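Local coordinates for C2 domain protein (Ramazzottius varieornatus, PDB 7DF2), which binds calcium ions as a C2 domain protein found specifically in tardigrades and is of otherwise unknown function, at residues A[39-53]-A[106-120]. Residues are numbered along the deposited sequence; the frame is centred on the assembly and turned at random.
With GLC (alpha-D-glucopyranose), chain B.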
loop_
_atom_site.group_PDB
_atom_site.type_symbol
_atom_site.label_atom_id
_atom_site.label_comp_id
_atom_site.label_asym_id
_atom_site.label_seq_id
_atom_site.Cartn_x
_atom_site.Cartn_y
_atom_site.Cartn_z
ATOM N N GLY A 39 19.722 6.396 7.359
ATOM C CA GLY A 39 20.645 5.632 6.562
ATOM C C GLY A 39 20.087 5.490 5.169
ATOM O O GLY A 39 19.263 6.297 4.725
ATOM N N PHE A 40 20.537 4.459 4.471
ATOM C CA PHE A 40 20.115 4.173 3.109
ATOM C C PHE A 40 19.496 2.787 3.130
ATOM O O PHE A 40 20.162 1.812 3.486
ATOM C CB PHE A 40 21.308 4.264 2.153
ATOM C CG PHE A 40 22.088 5.541 2.306
ATOM C CD1 PHE A 40 23.072 5.656 3.283
ATOM C CD2 PHE A 40 21.805 6.634 1.502
ATOM C CE1 PHE A 40 23.771 6.838 3.446
ATOM C CE2 PHE A 40 22.506 7.821 1.649
ATOM C CZ PHE A 40 23.490 7.920 2.624
ATOM N N PHE A 41 18.203 2.702 2.836
ATOM C CA PHE A 41 17.557 1.406 2.931
ATOM C C PHE A 41 16.415 1.331 1.926
ATOM O O PHE A 41 15.973 2.340 1.369
ATOM C CB PHE A 41 17.067 1.110 4.363
ATOM C CG PHE A 41 16.239 2.211 4.984
ATOM C CD1 PHE A 41 16.847 3.306 5.585
ATOM C CD2 PHE A 41 14.852 2.136 4.986
ATOM C CE1 PHE A 41 16.092 4.316 6.175
ATOM C CE2 PHE A 41 14.088 3.139 5.571
ATOM C CZ PHE A 41 14.705 4.232 6.165
ATOM N N ARG A 42 15.979 0.106 1.673
ATOM C CA ARG A 42 14.961 -0.198 0.681
ATOM C C ARG A 42 13.787 -0.822 1.408
ATOM O O ARG A 42 13.981 -1.597 2.347
ATOM C CB ARG A 42 15.512 -1.159 -0.379
ATOM C CG ARG A 42 14.503 -1.603 -1.446
ATOM C CD ARG A 42 15.284 -2.109 -2.668
ATOM N NE ARG A 42 16.026 -1.017 -3.292
ATOM C CZ ARG A 42 17.080 -1.178 -4.081
ATOM N NH1 ARG A 42 17.684 -0.118 -4.605
ATOM N NH2 ARG A 42 17.523 -2.401 -4.349
ATOM N N ILE A 43 12.574 -0.445 1.011
ATOM C CA ILE A 43 11.343 -1.000 1.560
ATOM C C ILE A 43 10.618 -1.727 0.443
ATOM O O ILE A 43 10.393 -1.150 -0.624
ATOM C CB ILE A 43 10.432 0.093 2.149
ATOM C CG1 ILE A 43 11.178 0.894 3.216
ATOM C CG2 ILE A 43 9.140 -0.516 2.721
ATOM C CD1 ILE A 43 11.638 2.228 2.722
ATOM N N GLU A 44 10.243 -2.979 0.693
ATOM C CA GLU A 44 9.413 -3.753 -0.224
ATOM C C GLU A 44 8.035 -3.910 0.387
ATOM O O GLU A 44 7.910 -4.208 1.582
ATOM C CB GLU A 44 10.029 -5.125 -0.515
ATOM C CG GLU A 44 11.421 -5.032 -1.126
ATOM C CD GLU A 44 11.994 -6.396 -1.467
ATOM O OE1 GLU A 44 11.329 -7.424 -1.191
ATOM O OE2 GLU A 44 13.117 -6.441 -1.998
ATOM N N MET A 45 7.007 -3.679 -0.424
ATOM C CA MET A 45 5.617 -3.786 -0.002
ATOM C C MET A 45 4.937 -4.831 -0.870
ATOM O O MET A 45 4.841 -4.666 -2.091
ATOM C CB MET A 45 4.914 -2.437 -0.121
ATOM C CG MET A 45 3.396 -2.476 0.036
ATOM S SD MET A 45 2.771 -0.792 -0.209
ATOM C CE MET A 45 0.999 -1.097 -0.196
ATOM N N ASN A 46 4.493 -5.914 -0.242
ATOM C CA ASN A 46 3.839 -7.026 -0.922
ATOM C C ASN A 46 2.347 -6.941 -0.629
ATOM O O ASN A 46 1.930 -7.064 0.530
ATOM C CB ASN A 46 4.429 -8.345 -0.429
ATOM C CG ASN A 46 3.797 -9.582 -1.052
ATOM O OD1 ASN A 46 3.637 -10.598 -0.364
ATOM N ND2 ASN A 46 3.519 -9.548 -2.357
ATOM N N VAL A 47 1.549 -6.708 -1.666
ATOM C CA VAL A 47 0.097 -6.698 -1.530
ATOM C C VAL A 47 -0.384 -8.116 -1.806
ATOM O O VAL A 47 -0.342 -8.590 -2.944
ATOM C CB VAL A 47 -0.548 -5.674 -2.467
ATOM C CG1 VAL A 47 -2.079 -5.769 -2.394
ATOM C CG2 VAL A 47 -0.066 -4.283 -2.079
ATOM N N VAL A 48 -0.818 -8.805 -0.750
ATOM C CA VAL A 48 -1.092 -10.231 -0.844
ATOM C C VAL A 48 -2.464 -10.478 -1.451
ATOM O O VAL A 48 -2.602 -11.180 -2.459
ATOM C CB VAL A 48 -0.971 -10.888 0.544
ATOM C CG1 VAL A 48 -1.293 -12.375 0.453
ATOM C CG2 VAL A 48 0.446 -10.640 1.114
ATOM N N ARG A 49 -3.495 -9.887 -0.855
ATOM C CA ARG A 49 -4.849 -10.056 -1.361
ATOM C C ARG A 49 -5.722 -8.957 -0.782
ATOM O O ARG A 49 -5.347 -8.279 0.179
ATOM C CB ARG A 49 -5.401 -11.442 -1.021
ATOM C CG ARG A 49 -5.504 -11.703 0.461
ATOM C CD ARG A 49 -6.086 -13.093 0.714
ATOM N NE ARG A 49 -6.289 -13.265 2.144
ATOM C CZ ARG A 49 -5.315 -13.519 3.009
ATOM N NH1 ARG A 49 -4.058 -13.652 2.583
ATOM N NH2 ARG A 49 -5.599 -13.642 4.299
ATOM N N LEU A 50 -6.893 -8.788 -1.389
ATOM C CA LEU A 50 -7.831 -7.732 -1.027
ATOM C C LEU A 50 -9.203 -8.368 -0.890
ATOM O O LEU A 50 -9.689 -8.990 -1.840
ATOM C CB LEU A 50 -7.829 -6.642 -2.110
ATOM C CG LEU A 50 -8.440 -5.231 -2.051
ATOM C CD1 LEU A 50 -9.703 -5.188 -1.283
ATOM C CD2 LEU A 50 -7.450 -4.170 -1.550
ATOM N N ASP A 51 -9.828 -8.205 0.279
ATOM C CA ASP A 51 -11.189 -8.692 0.519
ATOM C C ASP A 51 -12.119 -7.489 0.442
ATOM O O ASP A 51 -12.225 -6.719 1.396
ATOM C CB ASP A 51 -11.292 -9.398 1.870
ATOM C CG ASP A 51 -12.690 -10.001 2.114
ATOM O OD1 ASP A 51 -13.541 -10.000 1.187
ATOM O OD2 ASP A 51 -12.929 -10.473 3.240
ATOM N N THR A 52 -12.765 -7.309 -0.713
ATOM C CA THR A 52 -13.743 -6.235 -0.869
ATOM C C THR A 52 -15.069 -6.559 -0.197
ATOM O O THR A 52 -15.900 -5.655 -0.023
ATOM C CB THR A 52 -14.039 -5.977 -2.340
ATOM O OG1 THR A 52 -14.749 -7.107 -2.865
ATOM C CG2 THR A 52 -12.755 -5.761 -3.155
ATOM N N GLN A 53 -15.297 -7.831 0.136
ATOM C CA GLN A 53 -16.596 -8.336 0.581
ATOM C C GLN A 53 -17.705 -8.044 -0.426
ATOM O O GLN A 53 -18.898 -8.096 -0.085
ATOM C CB GLN A 53 -16.966 -7.774 1.959
ATOM C CG GLN A 53 -15.886 -7.974 3.015
ATOM C CD GLN A 53 -16.358 -7.565 4.385
ATOM O OE1 GLN A 53 -16.609 -6.386 4.628
ATOM N NE2 GLN A 53 -16.475 -8.536 5.298
ATOM N N ASP A 106 -14.968 -11.763 -4.572
ATOM C CA ASP A 106 -14.893 -10.769 -3.506
ATOM C C ASP A 106 -13.502 -10.715 -2.883
ATOM O O ASP A 106 -13.036 -9.639 -2.488
ATOM C CB ASP A 106 -15.926 -11.069 -2.429
ATOM C CG ASP A 106 -17.343 -10.809 -2.890
ATOM O OD1 ASP A 106 -17.533 -10.287 -4.013
ATOM O OD2 ASP A 106 -18.266 -11.128 -2.114
ATOM N N VAL A 107 -12.832 -11.861 -2.771
ATOM C CA VAL A 107 -11.441 -11.911 -2.323
ATOM C C VAL A 107 -10.567 -11.988 -3.564
ATOM O O VAL A 107 -10.615 -12.973 -4.312
ATOM C CB VAL A 107 -11.175 -13.093 -1.386
ATOM C CG1 VAL A 107 -9.680 -13.152 -1.032
ATOM C CG2 VAL A 107 -12.006 -12.960 -0.124
ATOM N N VAL A 108 -9.780 -10.939 -3.787
ATOM C CA VAL A 108 -8.926 -10.821 -4.960
ATOM C C VAL A 108 -7.519 -11.227 -4.547
ATOM O O VAL A 108 -6.894 -10.547 -3.729
ATOM C CB VAL A 108 -8.935 -9.391 -5.524
ATOM C CG1 VAL A 108 -8.085 -9.315 -6.787
ATOM C CG2 VAL A 108 -10.361 -8.894 -5.787
ATOM N N GLU A 109 -7.015 -12.319 -5.116
ATOM C CA GLU A 109 -5.635 -12.731 -4.878
ATOM C C GLU A 109 -4.712 -11.922 -5.772
ATOM O O GLU A 109 -4.921 -11.862 -6.984
ATOM C CB GLU A 109 -5.476 -14.221 -5.150
ATOM C CG GLU A 109 -6.381 -15.070 -4.265
ATOM C CD GLU A 109 -5.888 -15.131 -2.832
ATOM O OE1 GLU A 109 -4.683 -14.883 -2.598
ATOM O OE2 GLU A 109 -6.700 -15.431 -1.936
ATOM N N ILE A 110 -3.691 -11.305 -5.173
ATOM C CA ILE A 110 -2.922 -10.275 -5.870
ATOM C C ILE A 110 -1.448 -10.651 -5.958
ATOM O O ILE A 110 -0.916 -10.804 -7.060
ATOM C CB ILE A 110 -3.103 -8.907 -5.180
ATOM C CG1 ILE A 110 -4.578 -8.473 -5.245
ATOM C CG2 ILE A 110 -2.243 -7.832 -5.830
ATOM C CD1 ILE A 110 -4.885 -7.314 -4.366
ATOM N N ASP A 111 -0.786 -10.776 -4.806
ATOM C CA ASP A 111 0.655 -11.071 -4.683
ATOM C C ASP A 111 1.505 -10.295 -5.686
ATOM O O ASP A 111 2.291 -10.862 -6.449
ATOM C CB ASP A 111 0.952 -12.573 -4.789
ATOM C CG ASP A 111 2.402 -12.914 -4.347
ATOM O OD1 ASP A 111 2.949 -12.169 -3.500
ATOM O OD2 ASP A 111 3.012 -13.913 -4.834
ATOM N N LYS A 112 1.366 -8.971 -5.656
ATOM C CA LYS A 112 2.280 -8.093 -6.383
ATOM C C LYS A 112 3.100 -7.285 -5.385
ATOM O O LYS A 112 2.701 -7.080 -4.234
ATOM C CB LYS A 112 1.531 -7.140 -7.334
ATOM C CG LYS A 112 0.508 -7.793 -8.259
ATOM C CD LYS A 112 1.152 -8.754 -9.266
ATOM C CE LYS A 112 0.199 -9.109 -10.431
ATOM N NZ LYS A 112 0.759 -10.241 -11.237
ATOM N N THR A 113 4.260 -6.803 -5.838
ATOM C CA THR A 113 5.207 -6.176 -4.922
ATOM C C THR A 113 5.786 -4.919 -5.553
ATOM O O THR A 113 6.095 -4.912 -6.750
ATOM C CB THR A 113 6.334 -7.162 -4.568
ATOM O OG1 THR A 113 5.758 -8.317 -3.955
ATOM C CG2 THR A 113 7.337 -6.539 -3.603
ATOM N N ILE A 114 5.913 -3.853 -4.748
ATOM C CA ILE A 114 6.573 -2.623 -5.173
ATOM C C ILE A 114 7.654 -2.291 -4.152
ATOM O O ILE A 114 7.678 -2.823 -3.039
ATOM C CB ILE A 114 5.589 -1.442 -5.342
ATOM C CG1 ILE A 114 4.870 -1.130 -4.035
ATOM C CG2 ILE A 114 4.551 -1.749 -6.444
ATOM C CD1 ILE A 114 4.023 0.153 -4.122
ATOM N N SER A 115 8.596 -1.434 -4.554
ATOM C CA SER A 115 9.619 -1.035 -3.596
ATOM C C SER A 115 9.995 0.431 -3.773
ATOM O O SER A 115 9.753 1.052 -4.813
ATOM C CB SER A 115 10.879 -1.913 -3.680
ATOM O OG SER A 115 11.541 -1.726 -4.912
ATOM N N ARG A 116 10.586 0.976 -2.711
ATOM C CA ARG A 116 11.005 2.366 -2.672
ATOM C C ARG A 116 12.145 2.494 -1.681
ATOM O O ARG A 116 12.194 1.774 -0.680
ATOM C CB ARG A 116 9.848 3.289 -2.270
ATOM C CG ARG A 116 10.207 4.775 -2.344
ATOM C CD ARG A 116 9.040 5.665 -1.921
ATOM N NE ARG A 116 9.401 7.074 -2.047
ATOM C CZ ARG A 116 8.600 8.087 -1.723
ATOM N NH1 ARG A 116 7.377 7.852 -1.255
ATOM N NH2 ARG A 116 9.022 9.338 -1.863
ATOM N N ASP A 117 13.054 3.428 -1.956
ATOM C CA ASP A 117 14.241 3.611 -1.135
ATOM C C ASP A 117 14.169 4.899 -0.331
ATOM O O ASP A 117 13.543 5.882 -0.743
ATOM C CB ASP A 117 15.513 3.657 -1.985
ATOM C CG ASP A 117 15.697 2.428 -2.838
ATOM O OD1 ASP A 117 15.046 1.406 -2.561
ATOM O OD2 ASP A 117 16.509 2.488 -3.778
ATOM N N VAL A 118 14.863 4.888 0.805
ATOM C CA VAL A 118 15.092 6.076 1.618
ATOM C C VAL A 118 16.588 6.343 1.558
ATOM O O VAL A 118 17.390 5.458 1.877
ATOM C CB VAL A 118 14.625 5.880 3.065
ATOM C CG1 VAL A 118 15.104 7.036 3.936
ATOM C CG2 VAL A 118 13.098 5.757 3.122
ATOM N N CYS A 119 16.971 7.548 1.151
ATOM C CA CYS A 119 18.371 7.814 0.820
ATOM C C CYS A 119 18.939 8.935 1.696
ATOM O O CYS A 119 19.102 10.072 1.252
ATOM C CB CYS A 119 18.464 8.127 -0.650
ATOM S SG CYS A 119 17.851 6.749 -1.698
ATOM N N GLY A 120 19.271 8.595 2.938
ATOM C CA GLY A 120 19.971 9.491 3.827
ATOM C C GLY A 120 19.069 10.311 4.715
ATOM O O GLY A 120 19.544 10.888 5.698
HETATM C C1 GLC B . -2.799 -19.377 -0.164
HETATM C C2 GLC B . -4.290 -19.016 -0.113
HETATM C C3 GLC B . -4.537 -17.524 -0.369
HETATM C C4 GLC B . -3.544 -16.653 0.404
HETATM C C5 GLC B . -2.132 -17.231 0.322
HETATM C C6 GLC B . -1.136 -16.402 1.122
HETATM O O2 GLC B . -5.046 -19.798 -1.016
HETATM O O3 GLC B . -5.859 -17.183 0.010
HETATM O O4 GLC B . -3.551 -15.316 -0.073
HETATM O O5 GLC B . -2.146 -18.571 0.781
HETATM O O6 GLC B . 0.037 -16.269 0.352
HETATM O O HOH W 1 -1.861 -14.121 -3.022
#
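Val-48 O is gripped by two backbone donors from the same face of its carbonyl plane, Ile-110 N at 2.9 Å and Asp-111 N at 3.0 Å. A water that also donates to Glu-109 adds a third bond to this oxygen. Here the antiparallel register slips by one residue: Asp-111 and Lys-112 both face Val-47, a G1 beta bulge. Asn-46 spans it from the side. Asn-46 ND2 reaches Asp-111 OD1 at 2.9 Å, almost in its own amide plane, with amide and carboxylate turned 72° apart; it also meets Lys-112 O from above the carbonyl plane. On the same face beyond the bulge, Glu-109 receives glucose O4 and O3 on separate carboxylate oxygens, whereas Arg-49, modelled in two conformers and salt-bridged to Glu-169, gives O4 only a weak and doubtful bond.

Toward the other end, Arg-42 holds Asp-117 side-on, NE to OD1 at 2.7 Å and NH1 to OD2 at 3.0 Å. Both oxygens are met on their syn sides and lie within 2° of the guanidinium plane. The chain leaves with CG opposite the backbone N (chi1 177°) and bends at chi3, turning this edge to the carboxylate. A leucine here would probably cost Asp-117 both bonds, leaving its carboxylate to lean on Arg-197 and freer to turn.

Across the sheet, the Phe-41 ring carries Val-118 CB over one face, 3.5 Å from CZ, on the side packed against strand 121-136 in the C2 beta-sandwich. The pairing thus sets a largely apolar face, interrupted by Arg-116 paired with Glu-79, against one bearing the Arg-42/Asp-117 pair and the sugar.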